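Local coordinates for shikimate dehydrogenase-like protein HI_0607 (PDB 1NPY) that catalyses the NADP(+)-dependent oxidation of shikimate to 3-dehydroshikimate in vitro, though too weakly for shikimate to be its certain biological substrate, at residues Lys121-Gly126 with Leu196-Ala201; Pro220-Ala225 with Lys230-Gly235. One frame throughout, in Å; residues are numbered along the deposited sequence.

Contact 1: Lys121-Gly126 with Leu196-Ala201; sequences KVIVHG and LAFPKA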
loop_
_atom_site.group_PDB
_atom_site.type_symbol
_atom_site.label_atom_id
_atom_site.label_comp_id
_atom_site.label_asym_id
_atom_site.label_seq_id
_atom_site.Cartn_x
_atom_site.Cartn_y
_atom_site.Cartn_z
ATOM N N LYS A 121 1.118 19.338 -10.791
ATOM C CA LYS A 121 -0.291 18.984 -10.862
ATOM C C LYS A 121 -0.435 17.461 -10.906
ATOM O O LYS A 121 0.247 16.790 -11.697
ATOM C CB LYS A 121 -0.936 19.604 -12.095
ATOM C CG LYS A 121 -1.162 21.114 -12.007
ATOM C CD LYS A 121 -1.434 21.732 -13.371
ATOM C CE LYS A 121 -2.688 21.159 -13.994
ATOM N NZ LYS A 121 -3.186 21.900 -15.192
ATOM N N VAL A 122 -1.230 16.938 -9.977
ATOM C CA VAL A 122 -1.469 15.496 -9.851
ATOM C C VAL A 122 -2.910 15.158 -10.248
ATOM O O VAL A 122 -3.831 15.872 -9.886
ATOM C CB VAL A 122 -1.269 15.038 -8.394
ATOM C CG1 VAL A 122 -1.424 13.521 -8.264
ATOM C CG2 VAL A 122 0.120 15.471 -7.928
ATOM N N ILE A 123 -3.115 14.063 -10.981
ATOM C CA ILE A 123 -4.434 13.459 -11.137
ATOM C C ILE A 123 -4.394 12.016 -10.677
ATOM O O ILE A 123 -3.539 11.250 -11.119
ATOM C CB ILE A 123 -4.957 13.557 -12.591
ATOM C CG1 ILE A 123 -5.149 15.020 -12.990
ATOM C CG2 ILE A 123 -6.252 12.751 -12.748
ATOM C CD1 ILE A 123 -5.710 15.127 -14.420
ATOM N N VAL A 124 -5.273 11.677 -9.738
ATOM C CA VAL A 124 -5.489 10.316 -9.275
ATOM C C VAL A 124 -6.731 9.733 -9.957
ATOM O O VAL A 124 -7.819 10.301 -9.856
ATOM C CB VAL A 124 -5.672 10.264 -7.742
ATOM C CG1 VAL A 124 -5.986 8.859 -7.293
ATOM C CG2 VAL A 124 -4.430 10.772 -6.998
ATOM N N HIS A 125 -6.568 8.646 -10.708
ATOM C CA HIS A 125 -7.682 7.927 -11.301
ATOM C C HIS A 125 -8.073 6.812 -10.343
ATOM O O HIS A 125 -7.350 5.840 -10.151
ATOM C CB HIS A 125 -7.284 7.372 -12.672
ATOM C CG HIS A 125 -8.419 6.817 -13.475
ATOM N ND1 HIS A 125 -8.234 6.281 -14.733
ATOM C CD2 HIS A 125 -9.753 6.798 -13.253
ATOM C CE1 HIS A 125 -9.404 5.921 -15.235
ATOM N NE2 HIS A 125 -10.343 6.215 -14.351
ATOM N N GLY A 126 -9.252 6.954 -9.752
ATOM C CA GLY A 126 -9.838 5.940 -8.897
ATOM C C GLY A 126 -10.266 6.521 -7.562
ATOM O O GLY A 126 -9.845 7.608 -7.184
ATOM N N LEU A 196 -5.812 1.112 -20.972
ATOM C CA LEU A 196 -4.999 2.205 -20.422
ATOM C C LEU A 196 -5.684 2.920 -19.269
ATOM O O LEU A 196 -6.825 3.375 -19.391
ATOM C CB LEU A 196 -4.777 3.283 -21.490
ATOM C CG LEU A 196 -3.787 2.928 -22.600
ATOM C CD1 LEU A 196 -3.934 3.931 -23.732
ATOM C CD2 LEU A 196 -2.364 2.891 -22.102
ATOM N N ALA A 197 -4.947 3.145 -18.184
ATOM C CA ALA A 197 -5.470 3.853 -17.030
ATOM C C ALA A 197 -5.604 5.347 -17.283
ATOM O O ALA A 197 -6.434 6.004 -16.659
ATOM C CB ALA A 197 -4.621 3.539 -15.810
ATOM N N PHE A 198 -4.827 5.866 -18.232
ATOM C CA PHE A 198 -4.931 7.235 -18.730
ATOM C C PHE A 198 -4.730 7.170 -20.257
ATOM O O PHE A 198 -3.991 6.313 -20.754
ATOM C CB PHE A 198 -3.848 8.166 -18.150
ATOM C CG PHE A 198 -4.021 8.480 -16.689
ATOM C CD1 PHE A 198 -4.673 9.627 -16.293
ATOM C CD2 PHE A 198 -3.564 7.606 -15.711
ATOM C CE1 PHE A 198 -4.874 9.913 -14.950
ATOM C CE2 PHE A 198 -3.729 7.894 -14.375
ATOM C CZ PHE A 198 -4.395 9.044 -13.985
ATOM N N PRO A 199 -5.350 8.089 -20.999
ATOM C CA PRO A 199 -5.114 8.194 -22.445
ATOM C C PRO A 199 -3.658 8.510 -22.825
ATOM O O PRO A 199 -2.940 9.221 -22.122
ATOM C CB PRO A 199 -6.039 9.338 -22.889
ATOM C CG PRO A 199 -7.108 9.442 -21.806
ATOM C CD PRO A 199 -6.391 9.031 -20.546
ATOM N N LYS A 200 -3.218 7.998 -23.969
ATOM C CA LYS A 200 -1.861 8.281 -24.445
ATOM C C LYS A 200 -1.531 9.768 -24.473
ATOM O O LYS A 200 -0.462 10.197 -24.027
ATOM C CB LYS A 200 -1.630 7.663 -25.826
ATOM C CG LYS A 200 -1.607 6.141 -25.799
ATOM C CD LYS A 200 -1.174 5.491 -27.108
ATOM C CE LYS A 200 -2.297 5.524 -28.118
ATOM N NZ LYS A 200 -3.417 4.611 -27.754
ATOM N N ALA A 201 -2.458 10.591 -24.941
ATOM C CA ALA A 201 -2.211 12.031 -25.039
ATOM C C ALA A 201 -1.912 12.634 -23.675
ATOM O O ALA A 201 -1.138 13.584 -23.531
ATOM C CB ALA A 201 -3.416 12.715 -25.654
#

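Contact 2: Pro220-Ala225 with Lys230-Gly235; sequences PFIRYA and KQTISG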
loop_
_atom_site.group_PDB
_atom_site.type_symbol
_atom_site.label_atom_id
_atom_site.label_comp_id
_atom_site.label_asym_id
_atom_site.label_seq_id
_atom_site.Cartn_x
_atom_site.Cartn_y
_atom_site.Cartn_z
ATOM N N PRO A 220 -0.509 -1.552 -19.410
ATOM C CA PRO A 220 -0.466 -0.693 -20.594
ATOM C C PRO A 220 -0.062 0.751 -20.303
ATOM O O PRO A 220 0.710 1.344 -21.060
ATOM C CB PRO A 220 -1.872 -0.845 -21.192
ATOM C CG PRO A 220 -2.292 -2.179 -20.748
ATOM C CD PRO A 220 -1.819 -2.218 -19.294
ATOM N N PHE A 221 -0.514 1.278 -19.175
ATOM C CA PHE A 221 -0.165 2.619 -18.701
ATOM C C PHE A 221 1.349 2.758 -18.489
ATOM O O PHE A 221 1.969 3.674 -19.046
ATOM C CB PHE A 221 -0.937 2.836 -17.404
ATOM C CG PHE A 221 -0.597 4.089 -16.625
ATOM C CD1 PHE A 221 -0.382 5.321 -17.216
ATOM C CD2 PHE A 221 -0.628 4.028 -15.247
ATOM C CE1 PHE A 221 -0.124 6.468 -16.460
ATOM C CE2 PHE A 221 -0.378 5.166 -14.482
ATOM C CZ PHE A 221 -0.147 6.384 -15.071
ATOM N N ILE A 222 1.923 1.855 -17.702
ATOM C CA ILE A 222 3.364 1.889 -17.405
ATOM C C ILE A 222 4.189 1.674 -18.660
ATOM O O ILE A 222 5.179 2.369 -18.899
ATOM C CB ILE A 222 3.739 0.875 -16.309
ATOM C CG1 ILE A 222 3.135 1.283 -14.966
ATOM C CG2 ILE A 222 5.233 0.602 -16.187
ATOM C CD1 ILE A 222 3.775 2.547 -14.362
ATOM N N ARG A 223 3.811 0.692 -19.467
ATOM C CA ARG A 223 4.543 0.399 -20.696
ATOM C C ARG A 223 4.582 1.591 -21.640
ATOM O O ARG A 223 5.643 1.910 -22.191
ATOM C CB ARG A 223 3.883 -0.765 -21.442
ATOM C CG ARG A 223 4.325 -2.158 -21.057
ATOM C CD ARG A 223 4.663 -3.001 -22.300
ATOM N NE ARG A 223 5.466 -4.190 -22.019
ATOM C CZ ARG A 223 4.948 -5.272 -21.470
ATOM N NH1 ARG A 223 3.656 -5.277 -21.185
ATOM N NH2 ARG A 223 5.680 -6.342 -21.217
ATOM N N TYR A 224 3.437 2.242 -21.845
ATOM C CA TYR A 224 3.398 3.438 -22.683
ATOM C C TYR A 224 4.217 4.584 -22.097
ATOM O O TYR A 224 4.989 5.217 -22.810
ATOM C CB TYR A 224 1.968 3.872 -23.012
ATOM C CG TYR A 224 1.944 5.004 -24.009
ATOM C CD1 TYR A 224 2.144 4.766 -25.365
ATOM C CD2 TYR A 224 1.764 6.319 -23.607
ATOM C CE1 TYR A 224 2.205 5.796 -26.274
ATOM C CE2 TYR A 224 1.791 7.361 -24.517
ATOM C CZ TYR A 224 1.996 7.094 -25.855
ATOM O OH TYR A 224 2.011 8.118 -26.775
ATOM N N ALA A 225 4.141 4.796 -20.784
ATOM C CA ALA A 225 4.983 5.812 -20.155
ATOM C C ALA A 225 6.471 5.547 -20.417
ATOM O O ALA A 225 7.257 6.472 -20.655
ATOM C CB ALA A 225 4.707 5.841 -18.665
ATOM N N LYS A 230 9.091 8.545 -19.800
ATOM C CA LYS A 230 8.607 9.211 -18.600
ATOM C C LYS A 230 9.134 8.446 -17.377
ATOM O O LYS A 230 9.540 7.294 -17.497
ATOM C CB LYS A 230 7.075 9.210 -18.601
ATOM C CG LYS A 230 6.402 9.746 -19.851
ATOM C CD LYS A 230 6.919 11.133 -20.189
ATOM C CE LYS A 230 6.139 11.876 -21.246
ATOM N NZ LYS A 230 6.566 13.308 -21.324
ATOM N N GLN A 231 9.144 9.083 -16.214
ATOM C CA GLN A 231 9.478 8.425 -14.963
ATOM C C GLN A 231 8.318 7.518 -14.582
ATOM O O GLN A 231 7.170 7.918 -14.760
ATOM C CB GLN A 231 9.683 9.480 -13.886
ATOM C CG GLN A 231 10.053 8.935 -12.528
ATOM C CD GLN A 231 10.375 10.045 -11.548
ATOM O OE1 GLN A 231 11.402 10.709 -11.674
ATOM N NE2 GLN A 231 9.499 10.254 -10.577
ATOM N N THR A 232 8.601 6.300 -14.145
ATOM C CA THR A 232 7.559 5.403 -13.656
ATOM C C THR A 232 7.811 4.857 -12.256
ATOM O O THR A 232 8.952 4.637 -11.849
ATOM C CB THR A 232 7.350 4.201 -14.565
ATOM O OG1 THR A 232 8.534 3.399 -14.626
ATOM C CG2 THR A 232 7.037 4.585 -15.977
ATOM N N ILE A 233 6.711 4.680 -11.536
ATOM C CA ILE A 233 6.646 4.057 -10.214
ATOM C C ILE A 233 5.601 2.951 -10.296
ATOM O O ILE A 233 4.485 3.225 -10.715
ATOM C CB ILE A 233 6.244 5.080 -9.135
ATOM C CG1 ILE A 233 7.129 6.317 -9.252
ATOM C CG2 ILE A 233 6.383 4.482 -7.711
ATOM C CD1 ILE A 233 6.773 7.374 -8.259
ATOM N N SER A 234 5.962 1.721 -9.938
ATOM C CA SER A 234 5.117 0.558 -10.179
ATOM C C SER A 234 4.554 0.076 -8.857
ATOM O O SER A 234 5.117 0.376 -7.810
ATOM C CB SER A 234 5.977 -0.534 -10.825
ATOM O OG SER A 234 5.485 -1.801 -10.440
ATOM N N GLY A 235 3.449 -0.657 -8.889
ATOM C CA GLY A 235 2.787 -1.112 -7.680
ATOM C C GLY A 235 3.599 -2.128 -6.900
ATOM O O GLY A 235 3.396 -2.304 -5.696
#

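Contact 1: Lys121-Gly126 with Leu196-Ala201
His125, near the end of strand 122-125, comes closest in backbone to Ala197, with 7.4 Å between their CA atoms, a gap that side chains from the strand and from the loop before helix 200-205 bridge. The polar link is a hydrogen bond from His125 ND1 to Ala197 O, 2.7 Å long with an N-H...O angle of 150°. The acceptor lies almost in the imidazole plane and the donor in the carbonyl plane, so ND1 carries a hydrogen here and the bond helps to fix the rotation of the ring. With CG anti to the backbone N (chi1 -170°), the imidazole reaches out from the strand to the loop carbonyl. Phe198, which follows Ala197 in the loop, sets its ring beside the imidazole: the edge of His125 is turned toward the face of Phe198 in a T-shaped pair, centroids 5.7 Å apart and planes at 69°. The far end of the phenyl ring presses on the strand itself, CZ lying 3.6 Å from His125 CB and 3.7 Å from Ile123 O. Ile123 CG2 meets the rim of the same ring in its plane, 3.8 Å from Phe198 CE1. Tyr149 of the neighbouring strand stacks on His125, while Phe198 also rests on Leu179 and Phe221. The contact lays a loop over the parallel sheet of a Rossmann-type nucleotide-binding domain, just where strand 122-125 runs into Gly126, the first glycine of a GxGxxA-like turn that probably binds NADP(+), as in related enzymes.

Contact 2: Pro220-Ala225 with Lys230-Gly235
A right-handed beta-alpha-beta crossover of the Rossmann-type domain, strand 208-211, helix 220-227 and strand 231-233, contains this contact: the helix packs against the strand that follows it, at the outermost position of the parallel sheet within the chain. The segment axes come within 8.7 Å and run nearly antiparallel, at 154°. Where the two segments come closest in sequence, Lys230 N donates to Ala225 O over 2.9 Å. This bond is nearly straight at the hydrogen (168°), though the donor is tilted from the carbonyl plane. It ties the last part of the helix to the start of the strand. Ala225 CB touches two residues of the strand segment, lying 3.8 Å from Thr232 CG2 and 4.1 Å from Lys230 CB. Thr232 places this methyl anti to its carbonyl carbon, beside the backbone N, which turns it toward the helix. One turn earlier, Ile222 brings CD1 against the strand, 3.8 Å from Ile233 O and 3.9 Å from Thr232 CB. Its chain is bent at the second torsion (chi2 -69°), and the two beta-branched side chains pass each other at a slant. Lys230 contributes its inner methylenes, CB standing 3.4 Å from Ala225 O; a bend at chi2 then leads the chain away, and NZ is held by the carbonyl oxygens of Ala206 and Asp204. At the other end of the strand segment, Ser234 OG caps the following helix through Ala236 N. With direct polar pairing limited to one backbone bond near the turn, the helix is probably seated mainly by apolar packing, while that bond helps to set where the strand begins relative to it.

In the fold
Both contacts are largely buried and reach the same parallel sheet, their centres 11 Å apart. Contact 1 joins its strand 122-125 to a loop some seventy residues later; contact 2 is local, holding a helix to the edge strand 231-233. Their chemistry differs accordingly: aromatic rings and a side-chain hydrogen bond beside the probable cofactor turn in contact 1, aliphatic groups and a backbone bond in contact 2. They touch through segment 196-201 and helix segment 220-225: Phe198 CD2 lies 3.7 Å from Phe221 CZ, Leu196 packs on the start of helix 220-227, and Lys200 packs on Tyr224.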